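Local atomic coordinates of glyoxalase-like domain protein (Staphylococcus aureus, PDB entry 3P8A), a protein that is of unknown function but belongs to the vicinal oxygen chelate family, whose glyoxalase-like domain probably binds a small molecule in a cup-shaped pocket. Residues V147-L152 and F166-E171; K24-I29 and C111-D116; H53-T58 and G133-E138. One frame throughout, in Å; residues are numbered along the deposited sequence.

Interaction 1: V147-L152 and F166-E171; sequences VKWQLL and FFIQWE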
loop_
_atom_site.group_PDB
_atom_site.type_symbol
_atom_site.label_atom_id
_atom_site.label_comp_id
_atom_site.label_asym_id
_atom_site.label_seq_id
_atom_site.Cartn_x
_atom_site.Cartn_y
_atom_site.Cartn_z
ATOM N N VAL A 147 -12.188 -13.238 -6.007
ATOM C CA VAL A 147 -12.317 -12.016 -5.217
ATOM C C VAL A 147 -12.220 -10.833 -6.173
ATOM O O VAL A 147 -11.322 -10.811 -7.009
ATOM C CB VAL A 147 -11.352 -11.918 -3.994
ATOM C CG1 VAL A 147 -11.702 -12.953 -2.922
ATOM C CG2 VAL A 147 -9.897 -12.049 -4.403
ATOM N N LYS A 148 -13.181 -9.896 -6.115
ATOM C CA LYS A 148 -13.214 -8.756 -7.036
ATOM C C LYS A 148 -13.058 -7.383 -6.374
ATOM O O LYS A 148 -13.473 -7.163 -5.226
ATOM C CB LYS A 148 -14.465 -8.784 -7.935
ATOM C CG LYS A 148 -14.575 -10.023 -8.822
ATOM C CD LYS A 148 -15.266 -9.736 -10.155
ATOM C CE LYS A 148 -16.731 -10.086 -10.176
ATOM N NZ LYS A 148 -17.290 -9.995 -11.549
ATOM N N TRP A 149 -12.432 -6.462 -7.110
ATOM C CA TRP A 149 -12.226 -5.092 -6.661
ATOM C C TRP A 149 -11.962 -4.152 -7.831
ATOM O O TRP A 149 -11.749 -4.602 -8.964
ATOM C CB TRP A 149 -11.101 -5.022 -5.594
ATOM C CG TRP A 149 -9.716 -5.294 -6.098
ATOM C CD1 TRP A 149 -8.788 -4.366 -6.459
ATOM C CD2 TRP A 149 -9.094 -6.577 -6.276
ATOM N NE1 TRP A 149 -7.607 -4.982 -6.798
ATOM C CE2 TRP A 149 -7.766 -6.342 -6.697
ATOM C CE3 TRP A 149 -9.522 -7.910 -6.097
ATOM C CZ2 TRP A 149 -6.878 -7.383 -6.994
ATOM C CZ3 TRP A 149 -8.634 -8.939 -6.371
ATOM C CH2 TRP A 149 -7.327 -8.672 -6.809
ATOM N N GLN A 150 -11.982 -2.851 -7.542
ATOM C CA GLN A 150 -11.658 -1.791 -8.491
ATOM C C GLN A 150 -10.538 -0.949 -7.914
ATOM O O GLN A 150 -10.519 -0.689 -6.713
ATOM C CB GLN A 150 -12.847 -0.863 -8.757
ATOM C CG GLN A 150 -14.080 -1.537 -9.331
ATOM C CD GLN A 150 -15.218 -0.556 -9.258
ATOM O OE1 GLN A 150 -16.089 -0.627 -8.382
ATOM N NE2 GLN A 150 -15.151 0.474 -10.080
ATOM N N LEU A 151 -9.634 -0.498 -8.776
ATOM C CA LEU A 151 -8.539 0.389 -8.397
ATOM C C LEU A 151 -8.669 1.718 -9.147
ATOM O O LEU A 151 -9.170 1.752 -10.267
ATOM C CB LEU A 151 -7.172 -0.239 -8.699
ATOM C CG LEU A 151 -6.852 -1.565 -7.998
ATOM C CD1 LEU A 151 -5.493 -2.034 -8.381
ATOM C CD2 LEU A 151 -6.919 -1.437 -6.487
ATOM N N LEU A 152 -8.223 2.806 -8.530
ATOM C CA LEU A 152 -8.208 4.131 -9.147
ATOM C C LEU A 152 -6.842 4.710 -8.824
ATOM O O LEU A 152 -6.374 4.608 -7.684
ATOM C CB LEU A 152 -9.332 5.014 -8.598
ATOM C CG LEU A 152 -9.440 6.452 -9.153
ATOM C CD1 LEU A 152 -10.023 6.471 -10.563
ATOM C CD2 LEU A 152 -10.255 7.301 -8.218
ATOM N N PHE A 166 -2.752 4.712 -4.009
ATOM C CA PHE A 166 -3.879 4.463 -4.898
ATOM C C PHE A 166 -5.087 3.997 -4.107
ATOM O O PHE A 166 -4.980 3.780 -2.899
ATOM C CB PHE A 166 -3.493 3.508 -6.043
ATOM C CG PHE A 166 -3.090 2.123 -5.604
ATOM C CD1 PHE A 166 -1.793 1.861 -5.182
ATOM C CD2 PHE A 166 -3.996 1.067 -5.653
ATOM C CE1 PHE A 166 -1.420 0.576 -4.791
ATOM C CE2 PHE A 166 -3.614 -0.219 -5.276
ATOM C CZ PHE A 166 -2.328 -0.459 -4.857
ATOM N N PHE A 167 -6.250 3.929 -4.771
ATOM C CA PHE A 167 -7.514 3.641 -4.104
ATOM C C PHE A 167 -8.066 2.285 -4.473
ATOM O O PHE A 167 -7.891 1.831 -5.596
ATOM C CB PHE A 167 -8.553 4.723 -4.491
ATOM C CG PHE A 167 -8.137 6.153 -4.206
ATOM C CD1 PHE A 167 -8.445 6.753 -2.991
ATOM C CD2 PHE A 167 -7.502 6.918 -5.181
ATOM C CE1 PHE A 167 -8.073 8.081 -2.731
ATOM C CE2 PHE A 167 -7.120 8.236 -4.916
ATOM C CZ PHE A 167 -7.446 8.821 -3.699
ATOM N N ILE A 168 -8.773 1.673 -3.535
ATOM C CA ILE A 168 -9.409 0.392 -3.717
ATOM C C ILE A 168 -10.854 0.425 -3.225
ATOM O O ILE A 168 -11.154 0.955 -2.157
ATOM C CB ILE A 168 -8.612 -0.793 -3.051
ATOM C CG1 ILE A 168 -9.133 -2.182 -3.535
ATOM C CG2 ILE A 168 -8.589 -0.704 -1.489
ATOM C CD1 ILE A 168 -8.092 -3.357 -3.308
ATOM N N GLN A 169 -11.723 -0.204 -3.997
ATOM C CA GLN A 169 -13.103 -0.444 -3.617
ATOM C C GLN A 169 -13.339 -1.931 -3.873
ATOM O O GLN A 169 -13.319 -2.390 -5.020
ATOM C CB GLN A 169 -14.122 0.415 -4.377
ATOM C CG GLN A 169 -15.511 0.309 -3.718
ATOM C CD GLN A 169 -16.612 0.913 -4.545
ATOM O OE1 GLN A 169 -16.563 2.077 -4.943
ATOM N NE2 GLN A 169 -17.662 0.151 -4.748
ATOM N N TRP A 170 -13.503 -2.675 -2.784
ATOM C CA TRP A 170 -13.774 -4.116 -2.813
ATOM C C TRP A 170 -15.234 -4.334 -3.240
ATOM O O TRP A 170 -16.127 -3.615 -2.759
ATOM C CB TRP A 170 -13.526 -4.702 -1.404
ATOM C CG TRP A 170 -12.087 -4.674 -0.997
ATOM C CD1 TRP A 170 -11.496 -3.807 -0.123
ATOM C CD2 TRP A 170 -11.054 -5.563 -1.440
ATOM N NE1 TRP A 170 -10.153 -4.084 -0.019
ATOM C CE2 TRP A 170 -9.862 -5.181 -0.785
ATOM C CE3 TRP A 170 -11.026 -6.671 -2.301
ATOM C CZ2 TRP A 170 -8.642 -5.844 -0.999
ATOM C CZ3 TRP A 170 -9.811 -7.305 -2.537
ATOM C CH2 TRP A 170 -8.635 -6.885 -1.898
ATOM N N GLU A 171 -15.479 -5.307 -4.152
ATOM C CA GLU A 171 -16.842 -5.650 -4.596
ATOM C C GLU A 171 -17.671 -6.025 -3.362
ATOM O O GLU A 171 -18.718 -5.424 -3.118
ATOM C CB GLU A 171 -16.821 -6.765 -5.659
ATOM C CG GLU A 171 -17.487 -6.387 -6.977
ATOM C CD GLU A 171 -16.985 -5.148 -7.704
ATOM O OE1 GLU A 171 -17.813 -4.239 -7.947
ATOM O OE2 GLU A 171 -15.784 -5.095 -8.059
HETATM O O HOH W 1 -15.647 -2.394 -6.530
#
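Trp149 and Trp170 lie side by side on one face of this antiparallel strand pair, both side chains pointing the same way but with their rings turned out of parallel. The planes of the Trp149 five-membered ring and the Trp170 six-membered ring meet at 51°, and the closest touch is between their benzo parts, Trp149 CE3 to Trp170 CZ3 at 3.6 Å. A chi1 of 69° stands the Trp149 indole off the face with its long axis along the strand, bringing Trp149 CD1 to 3.4 Å from Ile168 CD1. Farther along, Leu151 CD2 meets the edge of the Phe166 ring at CE2, 3.7 Å away.

On the other face Gln150 and Gln169 point the same way, their amide planes 61° apart. A water joins the side-chain oxygen Gln150 OE1 (2.6 Å) to the backbone carbonyl Gln169 O (2.8 Å), while Gln169 OE1 is taken by Ile117 N. Leu152 and Phe167 add apolar packing. The backbones of Gln150 and Gln169 bond in both directions, and Glu171 N reaches Lys148 O. A glycerol, probably from the crystallisation liquor, lies near Trp149, consistent with a pocket on this side. Strands 147-155 and 166-170, consecutive in the chain and antiparallel, form a beta hairpin, consistent with the cupped sheet of the vicinal oxygen chelate family.

Interaction 2: K24-I29 and C111-D116; sequences KFDHII and CLHTND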
loop_
_atom_site.group_PDB
_atom_site.type_symbol
_atom_site.label_atom_id
_atom_site.label_comp_id
_atom_site.label_asym_id
_atom_site.label_seq_id
_atom_site.Cartn_x
_atom_site.Cartn_y
_atom_site.Cartn_z
ATOM N N LYS A 24 -9.580 5.089 4.384
ATOM C CA LYS A 24 -8.871 4.362 5.437
ATOM C C LYS A 24 -7.703 3.632 4.799
ATOM O O LYS A 24 -7.737 3.348 3.602
ATOM C CB LYS A 24 -9.792 3.343 6.125
ATOM C CG LYS A 24 -10.911 3.954 6.950
ATOM C CD LYS A 24 -11.807 2.863 7.501
ATOM C CE LYS A 24 -12.793 3.384 8.518
ATOM N NZ LYS A 24 -13.664 2.295 9.043
ATOM N N PHE A 25 -6.688 3.289 5.599
ATOM C CA PHE A 25 -5.537 2.526 5.110
ATOM C C PHE A 25 -6.001 1.096 4.772
ATOM O O PHE A 25 -6.682 0.475 5.581
ATOM C CB PHE A 25 -4.443 2.497 6.210
ATOM C CG PHE A 25 -3.251 1.649 5.858
ATOM C CD1 PHE A 25 -2.253 2.139 5.027
ATOM C CD2 PHE A 25 -3.135 0.351 6.336
ATOM C CE1 PHE A 25 -1.173 1.341 4.675
ATOM C CE2 PHE A 25 -2.050 -0.445 5.979
ATOM C CZ PHE A 25 -1.075 0.058 5.164
ATOM N N ASP A 26 -5.665 0.590 3.570
ATOM C CA ASP A 26 -6.025 -0.779 3.222
ATOM C C ASP A 26 -4.847 -1.725 3.326
ATOM O O ASP A 26 -4.901 -2.698 4.071
ATOM C CB ASP A 26 -6.671 -0.876 1.834
ATOM C CG ASP A 26 -7.433 -2.178 1.674
ATOM O OD1 ASP A 26 -8.486 -2.337 2.341
ATOM O OD2 ASP A 26 -6.982 -3.032 0.884
ATOM N N HIS A 27 -3.799 -1.475 2.544
ATOM C CA HIS A 27 -2.657 -2.362 2.564
ATOM C C HIS A 27 -1.390 -1.665 2.105
ATOM O O HIS A 27 -1.454 -0.561 1.568
ATOM C CB HIS A 27 -2.939 -3.673 1.766
ATOM C CG HIS A 27 -3.245 -3.503 0.307
ATOM N ND1 HIS A 27 -4.529 -3.253 -0.140
ATOM C CD2 HIS A 27 -2.430 -3.616 -0.764
ATOM C CE1 HIS A 27 -4.454 -3.233 -1.455
ATOM N NE2 HIS A 27 -3.204 -3.408 -1.871
ATOM N N ILE A 28 -0.235 -2.273 2.419
ATOM C CA ILE A 28 1.067 -1.824 1.981
ATOM C C ILE A 28 1.623 -2.929 1.090
ATOM O O ILE A 28 1.435 -4.104 1.387
ATOM C CB ILE A 28 2.029 -1.428 3.159
ATOM C CG1 ILE A 28 3.355 -0.855 2.621
ATOM C CG2 ILE A 28 2.243 -2.559 4.193
ATOM C CD1 ILE A 28 4.107 0.033 3.627
ATOM N N ILE A 29 2.280 -2.560 0.002
ATOM C CA ILE A 29 2.854 -3.523 -0.936
ATOM C C ILE A 29 4.320 -3.644 -0.737
ATOM O O ILE A 29 5.044 -2.646 -0.813
ATOM C CB ILE A 29 2.523 -3.175 -2.411
ATOM C CG1 ILE A 29 1.002 -3.075 -2.619
ATOM C CG2 ILE A 29 3.138 -4.195 -3.397
ATOM C CD1 ILE A 29 0.627 -1.849 -3.296
ATOM N N CYS A 111 -2.131 1.550 -0.249
ATOM C CA CYS A 111 -3.420 1.553 -0.886
ATOM C C CYS A 111 -4.430 1.979 0.150
ATOM O O CYS A 111 -4.421 1.482 1.274
ATOM C CB CYS A 111 -3.715 0.153 -1.426
ATOM S SG CYS A 111 -5.343 -0.035 -2.194
ATOM N N LEU A 112 -5.306 2.905 -0.242
ATOM C CA LEU A 112 -6.325 3.427 0.637
ATOM C C LEU A 112 -7.709 2.914 0.217
ATOM O O LEU A 112 -8.075 2.967 -0.955
ATOM C CB LEU A 112 -6.281 4.979 0.656
ATOM C CG LEU A 112 -4.931 5.665 1.005
ATOM C CD1 LEU A 112 -5.058 7.189 0.905
ATOM C CD2 LEU A 112 -4.439 5.280 2.426
ATOM N N HIS A 113 -8.465 2.432 1.199
ATOM C CA HIS A 113 -9.801 1.871 1.071
ATOM C C HIS A 113 -10.905 2.961 0.957
ATOM O O HIS A 113 -10.894 3.915 1.735
ATOM C CB HIS A 113 -10.048 0.973 2.308
ATOM C CG HIS A 113 -11.475 0.582 2.507
ATOM N ND1 HIS A 113 -11.985 -0.567 1.944
ATOM C CD2 HIS A 113 -12.464 1.223 3.171
ATOM C CE1 HIS A 113 -13.269 -0.593 2.276
ATOM N NE2 HIS A 113 -13.605 0.472 3.006
ATOM N N THR A 114 -11.880 2.757 0.045
ATOM C CA THR A 114 -13.089 3.580 -0.093
ATOM C C THR A 114 -14.318 2.721 -0.302
ATOM O O THR A 114 -14.224 1.673 -0.916
ATOM C CB THR A 114 -13.050 4.587 -1.248
ATOM O OG1 THR A 114 -11.999 4.390 -2.197
ATOM C CG2 THR A 114 -13.247 5.959 -0.789
ATOM N N ASN A 115 -15.482 3.185 0.146
ATOM C CA ASN A 115 -16.736 2.487 -0.124
ATOM C C ASN A 115 -17.401 3.090 -1.373
ATOM O O ASN A 115 -18.379 2.536 -1.881
ATOM C CB ASN A 115 -17.645 2.502 1.102
ATOM C CG ASN A 115 -17.257 1.461 2.136
ATOM O OD1 ASN A 115 -17.115 0.260 1.840
ATOM N ND2 ASN A 115 -17.099 1.898 3.376
ATOM N N ASP A 116 -16.812 4.181 -1.916
ATOM C CA ASP A 116 -17.314 4.876 -3.095
ATOM C C ASP A 116 -16.183 5.412 -3.976
ATOM O O ASP A 116 -15.834 6.594 -3.900
ATOM C CB ASP A 116 -18.332 5.975 -2.700
ATOM C CG ASP A 116 -19.270 6.435 -3.815
ATOM O OD1 ASP A 116 -19.111 5.963 -4.975
ATOM O OD2 ASP A 116 -20.164 7.263 -3.532
#
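Cys111 meets His27 with its whole side chain: its CB stands over one face of the imidazole, 3.6 Å from the ring centroid and only 18° off the normal, a CH-pi contact. The sulfur lies obliquely to the same ring, and Cys111 SG comes within 3.4 Å of His27 CE1. What brings the imidazole over the cysteine is the first torsion of His27, which sets CG between the backbone N and the carbonyl carbon (chi1 61°). The ring's rotation is then fixed by its neighbour, since His27 ND1 gives a hydrogen bond of 2.7 Å to Asp26 OD2, received in the ring plane by the anti lone pair of the carboxylate.

The carbonyl of Cys111 takes two backbone N-H groups, from Asp26 at 2.8 Å and from His27 at 3.3 Å. Two residues therefore face one, a classic beta bulge, which shifts the register and turns Asp26 CB toward the partner strand. Cys111 N completes the local pairing by bonding to His27 O.

Leu112 packs CD2 against Phe25 CA, and its own CA lies close to Lys24 O. His113 and Lys24 form a hydrogen-bonded pair: His113 N reaches Lys24 O at 2.7 Å, with a longer return bond from Lys24 N to His113 O. On the face that carries His113, Asp26 OD1 rests against His113 CB, carboxylate and imidazole planes differing by 20°. Asp116 stands at the N-cap of helix 117-125, its OD1 making a weak hydrogen bond to Ala119 N.

Around this pair, strand 24-31 is flanked on its other edge by strand 69-75, whose Tyr69 stacks on His27, and strand 106-113 by strand 166-170, from which Trp170 NE1 makes a weak hydrogen bond to Asp26 OD1.

Interaction 3: H53-T58 and G133-E138; sequences HHKYGT and GPIQME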
loop_
_atom_site.group_PDB
_atom_site.type_symbol
_atom_site.label_atom_id
_atom_site.label_comp_id
_atom_site.label_asym_id
_atom_site.label_seq_id
_atom_site.Cartn_x
_atom_site.Cartn_y
_atom_site.Cartn_z
ATOM N N HIS A 53 -2.704 -12.167 -10.518
ATOM C CA HIS A 53 -3.299 -11.029 -11.203
ATOM C C HIS A 53 -3.021 -11.281 -12.693
ATOM O O HIS A 53 -1.905 -11.030 -13.162
ATOM C CB HIS A 53 -2.666 -9.689 -10.737
ATOM C CG HIS A 53 -2.749 -9.432 -9.261
ATOM N ND1 HIS A 53 -1.604 -9.366 -8.476
ATOM C CD2 HIS A 53 -3.829 -9.203 -8.480
ATOM C CE1 HIS A 53 -2.025 -9.105 -7.250
ATOM N NE2 HIS A 53 -3.357 -8.979 -7.208
ATOM N N HIS A 54 -4.018 -11.861 -13.415
ATOM C CA HIS A 54 -3.868 -12.238 -14.826
ATOM C C HIS A 54 -3.416 -11.132 -15.746
ATOM O O HIS A 54 -2.595 -11.394 -16.609
ATOM C CB HIS A 54 -5.097 -12.969 -15.398
ATOM C CG HIS A 54 -4.771 -13.701 -16.668
ATOM N ND1 HIS A 54 -4.302 -15.006 -16.648
ATOM C CD2 HIS A 54 -4.773 -13.256 -17.951
ATOM C CE1 HIS A 54 -4.064 -15.321 -17.915
ATOM N NE2 HIS A 54 -4.337 -14.300 -18.736
ATOM N N LYS A 55 -3.913 -9.901 -15.543
ATOM C CA LYS A 55 -3.549 -8.731 -16.354
ATOM C C LYS A 55 -2.054 -8.401 -16.311
ATOM O O LYS A 55 -1.508 -7.925 -17.309
ATOM C CB LYS A 55 -4.282 -7.494 -15.845
ATOM C CG LYS A 55 -5.738 -7.371 -16.245
ATOM C CD LYS A 55 -6.466 -6.325 -15.386
ATOM C CE LYS A 55 -5.986 -4.901 -15.572
ATOM N NZ LYS A 55 -6.286 -4.366 -16.931
ATOM N N TYR A 56 -1.405 -8.614 -15.144
ATOM C CA TYR A 56 -0.010 -8.228 -14.927
ATOM C C TYR A 56 1.023 -9.327 -14.839
ATOM O O TYR A 56 2.196 -9.048 -15.072
ATOM C CB TYR A 56 0.090 -7.316 -13.705
ATOM C CG TYR A 56 -0.803 -6.095 -13.778
ATOM C CD1 TYR A 56 -0.523 -5.052 -14.661
ATOM C CD2 TYR A 56 -1.921 -5.975 -12.960
ATOM C CE1 TYR A 56 -1.347 -3.930 -14.740
ATOM C CE2 TYR A 56 -2.763 -4.867 -13.043
ATOM C CZ TYR A 56 -2.456 -3.836 -13.915
ATOM O OH TYR A 56 -3.260 -2.731 -13.963
ATOM N N GLY A 57 0.609 -10.548 -14.510
ATOM C CA GLY A 57 1.535 -11.674 -14.394
ATOM C C GLY A 57 2.203 -11.767 -13.032
ATOM O O GLY A 57 3.260 -12.394 -12.897
ATOM N N THR A 58 1.582 -11.135 -12.009
ATOM C CA THR A 58 2.065 -11.078 -10.620
ATOM C C THR A 58 1.215 -11.971 -9.731
ATOM O O THR A 58 0.096 -12.329 -10.114
ATOM C CB THR A 58 2.061 -9.633 -10.081
ATOM O OG1 THR A 58 0.779 -9.023 -10.290
ATOM C CG2 THR A 58 3.162 -8.772 -10.666
ATOM N N GLY A 133 -8.558 5.002 -14.356
ATOM C CA GLY A 133 -9.533 4.084 -13.798
ATOM C C GLY A 133 -10.916 4.657 -13.573
ATOM O O GLY A 133 -11.202 5.760 -14.031
ATOM N N PRO A 134 -11.806 3.936 -12.859
ATOM C CA PRO A 134 -11.577 2.656 -12.156
ATOM C C PRO A 134 -11.205 1.469 -13.034
ATOM O O PRO A 134 -11.794 1.264 -14.104
ATOM C CB PRO A 134 -12.876 2.431 -11.375
ATOM C CG PRO A 134 -13.524 3.781 -11.306
ATOM C CD PRO A 134 -13.157 4.452 -12.589
ATOM N N ILE A 135 -10.176 0.724 -12.583
ATOM C CA ILE A 135 -9.644 -0.476 -13.225
ATOM C C ILE A 135 -10.266 -1.684 -12.520
ATOM O O ILE A 135 -10.028 -1.875 -11.324
ATOM C CB ILE A 135 -8.089 -0.521 -13.148
ATOM C CG1 ILE A 135 -7.401 0.727 -13.791
ATOM C CG2 ILE A 135 -7.523 -1.845 -13.694
ATOM C CD1 ILE A 135 -7.509 0.864 -15.321
ATOM N N GLN A 136 -11.026 -2.515 -13.262
ATOM C CA GLN A 136 -11.617 -3.744 -12.711
ATOM C C GLN A 136 -10.525 -4.806 -12.495
ATOM O O GLN A 136 -9.659 -5.006 -13.352
ATOM C CB GLN A 136 -12.745 -4.268 -13.612
ATOM C CG GLN A 136 -14.161 -4.000 -13.058
ATOM C CD GLN A 136 -14.516 -4.738 -11.775
ATOM O OE1 GLN A 136 -14.017 -5.834 -11.468
ATOM N NE2 GLN A 136 -15.425 -4.161 -11.010
HETATM N N MSE A 137 -10.525 -5.433 -11.308
HETATM C CA MSE A 137 -9.494 -6.392 -10.923
HETATM C C MSE A 137 -10.105 -7.633 -10.294
HETATM O O MSE A 137 -11.157 -7.562 -9.654
HETATM C CB MSE A 137 -8.575 -5.760 -9.862
HETATM C CG MSE A 137 -7.737 -4.585 -10.338
HETATM SE SE MSE A 137 -6.172 -5.076 -11.416
HETATM C CE MSE A 137 -5.227 -6.214 -10.150
ATOM N N GLU A 138 -9.394 -8.757 -10.401
ATOM C CA GLU A 138 -9.807 -10.010 -9.793
ATOM C C GLU A 138 -8.623 -10.940 -9.590
ATOM O O GLU A 138 -7.578 -10.784 -10.216
ATOM C CB GLU A 138 -10.902 -10.738 -10.617
ATOM C CG GLU A 138 -10.447 -11.244 -11.980
ATOM C CD GLU A 138 -11.375 -12.237 -12.661
ATOM O OE1 GLU A 138 -10.859 -13.118 -13.389
ATOM O OE2 GLU A 138 -12.612 -12.129 -12.487
HETATM O O HOH W 2 -6.673 -12.273 -11.955
HETATM O O HOH W 3 -9.510 -4.270 -16.090
#
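Met137, present as selenomethionine, packs between Lys55 and His53 and makes a Met-aromatic contact with Tyr56. Strands 48-53 and 130-139 are the outermost of the eight-stranded sheet, so the turn that follows the first meets the last, consistent with the strongly curved, cup-shaped sheet of the glyoxalase-like family. The selenium approaches the tyrosine from the edge, near the ring plane, with Met137 SE 3.8 Å from Tyr56 CE2. Bends at chi2 and chi3 (-77° and -59°) carry the terminal methyl on to His53, where Met137 CE lies 3.7 Å from His53 CD2.

His53 is held at both nitrogens. Its ND1 shares a hydrogen bond with Thr58 OG1 in the same turn, whereas NE2 bonds a glycerol, probably from the crystallisation liquor, whose place is consistent with a pocket. Lys55 passes next to the tyrosine, its CD and CE both 4.2 Å from Met137 SE. Its aliphatic part crosses Ile135 obliquely, Lys55 CE approaching Ile135 CG2 at 3.9 Å, before NZ turns to a salt bridge with Glu89.

Polar groups are joined through solvent. One water bridges His54 N and Glu138 O; another donates to Gln136 O at 2.8 Å and accepts a weak bond from Lys55 NZ, 3.3 Å away.

All three contacts reach one eight-stranded sheet, interaction 3 through the turn after its edge strand 48-53. Interactions 1 and 2 have centres about 9 Å apart and share the seam between strands 106-113 and 166-170, where Phe166 O probably accepts a hydrogen bond from Leu112 N. Interaction 3, its centre about 10 Å from that of interaction 1, follows through the next seam, with Leu151 O probably bonded to Ile135 N. Interactions 2 and 3 have centres about 16 Å apart and do not touch; their segments alternate along the chain, and both close before interaction 1 opens. Glycerol lies near His27, Trp149 and His53, one from each contact, consistent with a pocket lined by the curved sheet.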